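Local coordinates for GTP pyrophosphokinase (Streptococcus pneumoniae, PDB 2BE3), which probably transfers pyrophosphate from ATP to GTP, the reaction by which RelA/SpoT-family enzymes make the alarmone (p)ppGpp, at residues M102-E107 with V124-T129. Numbering follows the deposited sequence.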
loop_
_atom_site.group_PDB
_atom_site.type_symbol
_atom_site.label_atom_id
_atom_site.label_comp_id
_atom_site.label_asym_id
_atom_site.label_seq_id
_atom_site.Cartn_x
_atom_site.Cartn_y
_atom_site.Cartn_z
HETATM N N MSE A 102 -6.850 -8.962 -4.616
HETATM C CA MSE A 102 -7.559 -8.547 -5.820
HETATM C C MSE A 102 -8.266 -9.735 -6.435
HETATM O O MSE A 102 -7.937 -10.903 -6.170
HETATM C CB MSE A 102 -6.588 -7.929 -6.841
HETATM C CG MSE A 102 -5.492 -8.878 -7.259
HETATM SE SE MSE A 102 -4.150 -8.068 -8.456
HETATM C CE MSE A 102 -3.329 -6.587 -7.239
ATOM N N ARG A 103 -9.233 -9.429 -7.279
ATOM C CA ARG A 103 -9.931 -10.458 -8.005
ATOM C C ARG A 103 -9.848 -10.076 -9.459
ATOM O O ARG A 103 -10.257 -8.973 -9.837
ATOM C CB ARG A 103 -11.374 -10.575 -7.528
ATOM C CG ARG A 103 -12.198 -11.542 -8.349
ATOM C CD ARG A 103 -13.529 -11.851 -7.692
ATOM N NE ARG A 103 -14.533 -10.820 -7.955
ATOM C CZ ARG A 103 -15.603 -11.000 -8.740
ATOM N NH1 ARG A 103 -15.796 -12.181 -9.344
ATOM N NH2 ARG A 103 -16.484 -10.006 -8.928
ATOM N N ILE A 104 -9.295 -10.984 -10.263
ATOM C CA ILE A 104 -9.113 -10.750 -11.696
ATOM C C ILE A 104 -10.427 -10.994 -12.390
ATOM O O ILE A 104 -10.893 -12.117 -12.427
ATOM C CB ILE A 104 -7.984 -11.630 -12.298
ATOM C CG1 ILE A 104 -6.648 -11.169 -11.735
ATOM C CG2 ILE A 104 -7.974 -11.565 -13.843
ATOM C CD1 ILE A 104 -5.510 -12.049 -12.091
ATOM N N ILE A 105 -11.037 -9.944 -12.932
ATOM C CA ILE A 105 -12.332 -10.133 -13.563
ATOM C C ILE A 105 -12.291 -10.216 -15.096
ATOM O O ILE A 105 -13.207 -10.706 -15.689
ATOM C CB ILE A 105 -13.410 -9.127 -13.044
ATOM C CG1 ILE A 105 -13.023 -7.722 -13.418
ATOM C CG2 ILE A 105 -13.567 -9.234 -11.501
ATOM C CD1 ILE A 105 -14.178 -6.942 -13.804
ATOM N N GLN A 106 -11.232 -9.747 -15.740
ATOM C CA GLN A 106 -11.156 -9.836 -17.189
ATOM C C GLN A 106 -9.719 -9.696 -17.646
ATOM O O GLN A 106 -8.968 -8.908 -17.116
ATOM C CB GLN A 106 -12.023 -8.756 -17.838
ATOM C CG GLN A 106 -11.799 -8.628 -19.302
ATOM C CD GLN A 106 -12.840 -7.781 -19.995
ATOM O OE1 GLN A 106 -13.228 -6.713 -19.515
ATOM N NE2 GLN A 106 -13.292 -8.251 -21.152
ATOM N N GLU A 107 -9.344 -10.468 -18.644
ATOM C CA GLU A 107 -8.031 -10.348 -19.258
ATOM C C GLU A 107 -8.178 -10.105 -20.749
ATOM O O GLU A 107 -9.047 -10.667 -21.379
ATOM C CB GLU A 107 -7.234 -11.618 -19.009
ATOM C CG GLU A 107 -6.623 -11.664 -17.656
ATOM C CD GLU A 107 -6.046 -13.012 -17.350
ATOM O OE1 GLU A 107 -5.161 -13.480 -18.104
ATOM O OE2 GLU A 107 -6.458 -13.617 -16.345
ATOM N N VAL A 124 -5.048 -6.597 -17.681
ATOM C CA VAL A 124 -5.754 -7.291 -16.650
ATOM C C VAL A 124 -6.596 -6.324 -15.825
ATOM O O VAL A 124 -6.067 -5.364 -15.255
ATOM C CB VAL A 124 -4.914 -8.439 -15.946
ATOM C CG1 VAL A 124 -3.510 -8.521 -16.422
ATOM C CG2 VAL A 124 -5.149 -8.597 -14.435
ATOM N N VAL A 125 -7.915 -6.543 -15.852
ATOM C CA VAL A 125 -8.850 -5.736 -15.073
ATOM C C VAL A 125 -9.159 -6.431 -13.758
ATOM O O VAL A 125 -9.463 -7.612 -13.753
ATOM C CB VAL A 125 -10.146 -5.433 -15.855
ATOM C CG1 VAL A 125 -11.078 -4.534 -15.023
ATOM C CG2 VAL A 125 -9.807 -4.762 -17.227
ATOM N N VAL A 126 -9.025 -5.725 -12.638
ATOM C CA VAL A 126 -9.143 -6.375 -11.338
ATOM C C VAL A 126 -10.139 -5.629 -10.473
ATOM O O VAL A 126 -10.353 -4.436 -10.671
ATOM C CB VAL A 126 -7.778 -6.532 -10.563
ATOM C CG1 VAL A 126 -6.685 -7.323 -11.396
ATOM C CG2 VAL A 126 -7.235 -5.190 -10.081
ATOM N N GLU A 127 -10.775 -6.344 -9.554
ATOM C CA GLU A 127 -11.474 -5.703 -8.462
ATOM C C GLU A 127 -10.479 -5.562 -7.332
ATOM O O GLU A 127 -9.776 -6.521 -6.985
ATOM C CB GLU A 127 -12.666 -6.508 -8.011
ATOM C CG GLU A 127 -13.827 -6.252 -8.853
ATOM C CD GLU A 127 -14.984 -7.185 -8.575
ATOM O OE1 GLU A 127 -14.938 -7.970 -7.579
ATOM O OE2 GLU A 127 -15.951 -7.110 -9.372
ATOM N N TYR A 128 -10.400 -4.341 -6.803
ATOM C CA TYR A 128 -9.471 -4.003 -5.735
ATOM C C TYR A 128 -10.259 -3.230 -4.682
ATOM O O TYR A 128 -10.978 -2.276 -4.993
ATOM C CB TYR A 128 -8.280 -3.199 -6.288
ATOM C CG TYR A 128 -7.187 -2.958 -5.274
ATOM C CD1 TYR A 128 -6.271 -3.968 -4.957
ATOM C CD2 TYR A 128 -7.085 -1.724 -4.601
ATOM C CE1 TYR A 128 -5.276 -3.762 -4.014
ATOM C CE2 TYR A 128 -6.107 -1.515 -3.634
ATOM C CZ TYR A 128 -5.197 -2.534 -3.352
ATOM O OH TYR A 128 -4.208 -2.336 -2.407
ATOM N N THR A 129 -10.154 -3.672 -3.436
ATOM C CA THR A 129 -10.827 -3.004 -2.321
ATOM C C THR A 129 -9.842 -2.153 -1.522
ATOM O O THR A 129 -8.782 -2.627 -1.108
ATOM C CB THR A 129 -11.511 -4.036 -1.415
ATOM O OG1 THR A 129 -12.457 -4.723 -2.222
ATOM C CG2 THR A 129 -12.265 -3.359 -0.215
#
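R103 sets CG anti to its backbone N (chi1 174°) and bends at chi3 (82°), which places NE for bonding; E127 sets CG anti to its carbonyl carbon. The two side chains lie side by side, pointing the same way, and meet in a salt bridge. E127 OE1 takes NE and NH2 of R103, each at 2.9 Å, the NH2 bond weak. OE1 lies close to the guanidinium plane, yet NE reaches it from above the carboxylate plane, the two planes being 63° apart. I105 CG2 sits 3.8 Å above the centre of the guanidinium, covering one face, and also touches the E127 carboxylate. Their backbones make R103 and E127 an antiparallel hydrogen-bonded pair, E127 N to R103 O at 2.7 Å. I105 and Q106 then both face V125, a classic beta bulge: V125 O accepts I105 N at 2.9 Å and, weakly, Q106 N, while V125 N bonds Q106 O. On the other face I104 CG1 rests against both V126 CG1 (3.9 Å) and V124 CG2, and SE of selenomethionine M102 meets V126 CG1. Strand 102-109, in the RelA/SpoT region, is one of two outermost in the five-stranded mixed sheet; 122-130 joins it to 137-147, where L140 touches I105 and E127. Helix 89-97 packs on I104, and helix 6-35 on M102 and Y128.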